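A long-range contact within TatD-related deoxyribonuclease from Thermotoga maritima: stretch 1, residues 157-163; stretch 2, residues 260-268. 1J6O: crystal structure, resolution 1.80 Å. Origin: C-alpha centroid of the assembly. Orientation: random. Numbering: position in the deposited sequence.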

# COMPACT_ATOMS: atom_id res chain seq x y z
N PRO A 157 7.59 -10.75 9.04
CA PRO A 157 7.30 -9.99 10.26
C PRO A 157 5.96 -10.47 10.81
O PRO A 157 5.12 -10.96 10.04
CB PRO A 157 7.20 -8.55 9.77
CG PRO A 157 7.88 -8.55 8.44
CD PRO A 157 7.55 -9.88 7.85
N GLU A 158 5.76 -10.32 12.12
CA GLU A 158 4.53 -10.72 12.82
C GLU A 158 3.33 -10.26 11.99
O GLU A 158 2.48 -11.07 11.61
CB GLU A 158 4.47 -10.08 14.21
CG GLU A 158 5.53 -10.61 15.18
CD GLU A 158 5.70 -9.72 16.41
OE1 GLU A 158 5.12 -8.61 16.45
OE2 GLU A 158 6.42 -10.14 17.35
N LYS A 159 3.26 -8.96 11.75
CA LYS A 159 2.18 -8.38 10.96
C LYS A 159 2.79 -8.44 9.57
O LYS A 159 3.63 -7.61 9.23
CB LYS A 159 1.97 -6.90 11.34
CG LYS A 159 1.56 -6.64 12.78
CD LYS A 159 0.06 -6.38 12.88
CE LYS A 159 -0.38 -6.15 14.32
NZ LYS A 159 0.39 -5.05 14.94
N ARG A 160 2.40 -9.42 8.77
CA ARG A 160 2.93 -9.58 7.42
C ARG A 160 2.86 -8.30 6.58
O ARG A 160 3.88 -7.84 6.02
CB ARG A 160 2.20 -10.71 6.72
CG ARG A 160 2.10 -11.96 7.59
CD ARG A 160 2.87 -13.11 7.01
NE ARG A 160 2.73 -14.32 7.82
CZ ARG A 160 3.28 -14.49 9.02
NH1 ARG A 160 4.01 -13.52 9.57
NH2 ARG A 160 3.12 -15.64 9.66
N GLY A 161 1.66 -7.75 6.46
CA GLY A 161 1.51 -6.54 5.68
C GLY A 161 0.34 -6.52 4.71
O GLY A 161 -0.72 -7.11 4.93
N VAL A 162 0.56 -5.84 3.59
CA VAL A 162 -0.45 -5.71 2.58
C VAL A 162 0.08 -5.91 1.18
O VAL A 162 1.19 -5.47 0.87
CB VAL A 162 -1.02 -4.27 2.60
CG1 VAL A 162 -2.18 -4.16 1.68
CG2 VAL A 162 -1.38 -3.87 4.06
N ILE A 163 -0.72 -6.56 0.33
CA ILE A 163 -0.35 -6.78 -1.07
C ILE A 163 -1.17 -5.62 -1.62
O ILE A 163 -2.40 -5.70 -1.77
CB ILE A 163 -0.87 -8.10 -1.63
CG1 ILE A 163 -0.32 -9.26 -0.78
CG2 ILE A 163 -0.44 -8.23 -3.10
CD1 ILE A 163 1.21 -9.27 -0.67
N ARG A 260 -5.27 0.31 11.04
CA ARG A 260 -4.71 0.74 12.33
C ARG A 260 -3.90 -0.39 12.94
O ARG A 260 -2.78 -0.20 13.45
CB ARG A 260 -5.83 1.08 13.33
CG ARG A 260 -6.54 2.41 13.14
CD ARG A 260 -7.71 2.48 14.13
NE ARG A 260 -8.53 3.67 13.97
CZ ARG A 260 -9.73 3.82 14.53
NH1 ARG A 260 -10.22 2.86 15.31
NH2 ARG A 260 -10.45 4.91 14.28
N ARG A 261 -4.47 -1.58 12.91
CA ARG A 261 -3.79 -2.73 13.48
C ARG A 261 -2.47 -3.04 12.80
O ARG A 261 -1.46 -3.30 13.45
CB ARG A 261 -4.71 -3.95 13.42
CG ARG A 261 -4.13 -5.18 14.07
CD ARG A 261 -5.02 -6.41 13.84
NE ARG A 261 -4.99 -6.85 12.45
CZ ARG A 261 -6.03 -6.77 11.63
NH1 ARG A 261 -7.19 -6.27 12.05
NH2 ARG A 261 -5.90 -7.20 10.37
N ILE A 262 -2.47 -3.01 11.48
CA ILE A 262 -1.26 -3.31 10.73
C ILE A 262 -0.12 -2.31 10.85
O ILE A 262 1.02 -2.66 11.15
CB ILE A 262 -1.59 -3.47 9.22
CG1 ILE A 262 -2.41 -4.76 9.01
CG2 ILE A 262 -0.31 -3.59 8.39
CD1 ILE A 262 -2.95 -4.92 7.60
N PHE A 263 -0.46 -1.06 10.64
CA PHE A 263 0.53 0.00 10.68
C PHE A 263 0.78 0.76 11.96
O PHE A 263 1.92 1.17 12.21
CB PHE A 263 0.16 1.00 9.57
CG PHE A 263 0.16 0.39 8.20
CD1 PHE A 263 1.35 0.09 7.57
CD2 PHE A 263 -1.04 0.14 7.54
CE1 PHE A 263 1.36 -0.45 6.29
CE2 PHE A 263 -1.06 -0.41 6.25
CZ PHE A 263 0.14 -0.71 5.62
N LEU A 264 -0.25 0.94 12.78
CA LEU A 264 -0.03 1.70 14.00
C LEU A 264 0.18 1.01 15.32
O LEU A 264 0.64 1.65 16.26
CB LEU A 264 -1.15 2.73 14.15
CG LEU A 264 -1.26 3.65 12.94
CD1 LEU A 264 -2.33 4.71 13.17
CD2 LEU A 264 0.11 4.28 12.63
N GLU A 265 -0.15 -0.26 15.41
CA GLU A 265 0.04 -0.94 16.67
C GLU A 265 1.51 -1.04 17.00
O GLU A 265 2.34 -1.33 16.12
CB GLU A 265 -0.61 -2.32 16.63
CG GLU A 265 -1.27 -2.72 17.95
CD GLU A 265 -2.33 -3.79 17.79
OE1 GLU A 265 -1.97 -5.00 17.73
OE2 GLU A 265 -3.52 -3.43 17.73
N VAL A 266 1.86 -0.77 18.25
CA VAL A 266 3.25 -0.84 18.66
C VAL A 266 3.72 -2.29 18.50
O VAL A 266 3.08 -3.22 19.01
CB VAL A 266 3.41 -0.39 20.14
CG1 VAL A 266 4.88 -0.45 20.54
CG2 VAL A 266 2.90 1.02 20.32
N LYS A 267 4.82 -2.49 17.79
CA LYS A 267 5.34 -3.84 17.58
C LYS A 267 6.63 -4.10 18.37
O LYS A 267 7.42 -3.19 18.61
CB LYS A 267 5.62 -4.07 16.09
CG LYS A 267 4.40 -3.85 15.19
CD LYS A 267 4.77 -3.92 13.72
CE LYS A 267 3.53 -3.75 12.83
NZ LYS A 267 2.86 -2.43 13.04
N GLU A 268 6.83 -5.35 18.78
CA GLU A 268 8.03 -5.71 19.53
C GLU A 268 9.25 -5.28 18.71
O GLU A 268 9.58 -5.92 17.71
CB GLU A 268 8.11 -7.22 19.76
CG GLU A 268 7.42 -7.75 21.01
CD GLU A 268 7.65 -9.25 21.19
OE1 GLU A 268 8.82 -9.69 21.05
OE2 GLU A 268 6.67 -9.99 21.46
OXT GLU A 268 9.85 -4.25 19.08

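Stretch 2 brings the last turn of a helix and the chain's C-terminal tail against a loop, 157-160, that leads into strand 161-163. Strand and helix axes come no closer than 9.4 Å and run at 111°, a spacing that side chains must fill; together the stretches bury 415 Å².

The polar work begins at R261, whose carbonyl lies near the end of the helix. K159 NZ donates a hydrogen bond to R261 O at 3.0 Å, placing a positive charge where the helix dipole is negative. The long chain of K159 also packs as a hydrocarbon: K159 CE lies 3.9 Å from R261 CG, and K159 CD lies 4.0 Å from I262 CA.

I262 points its CB sideways, yet its m,t rotamer carries I262 CD1 inward to 4.0 Å from V162 CG2 and 4.1 Å from G161 O. The conformation of G161, phi 134° and psi -147°, would jam a CB against the preceding carbonyl oxygen, so the backbone itself calls for glycine. The CA-to-CB bond of F263 points away from stretch 1, but the end of its side chain comes nearer, and F263 CZ meets V162 CG2 at 3.8 Å. V162 thus joins both residues in a buried apolar cluster.

Beyond the helix, E265 adds a long salt bridge, K159 NZ to E265 OE1 at 3.7 Å, which helps balance the positive charge. V266 turns away, and K267 turns back. K267 CE packs 3.5 Å from K159 CG, while within its own stretch K267 NZ donates to I262 O at 2.6 Å and weakly to E265 O at 3.3 Å. The two ammonium groups, K159 NZ and K267 NZ, sit only 4.1 Å apart, a closeness offset by carbonyl oxygens and E265. At the terminus, E158 OE2 and E268 OE2 approach to 4.1 Å, a like-charge pair without a bond between them.

The rule is to pair apolar tips with V162 and to let the carbons of K159 pack on stretch 2 while its ammonium group takes R261 O.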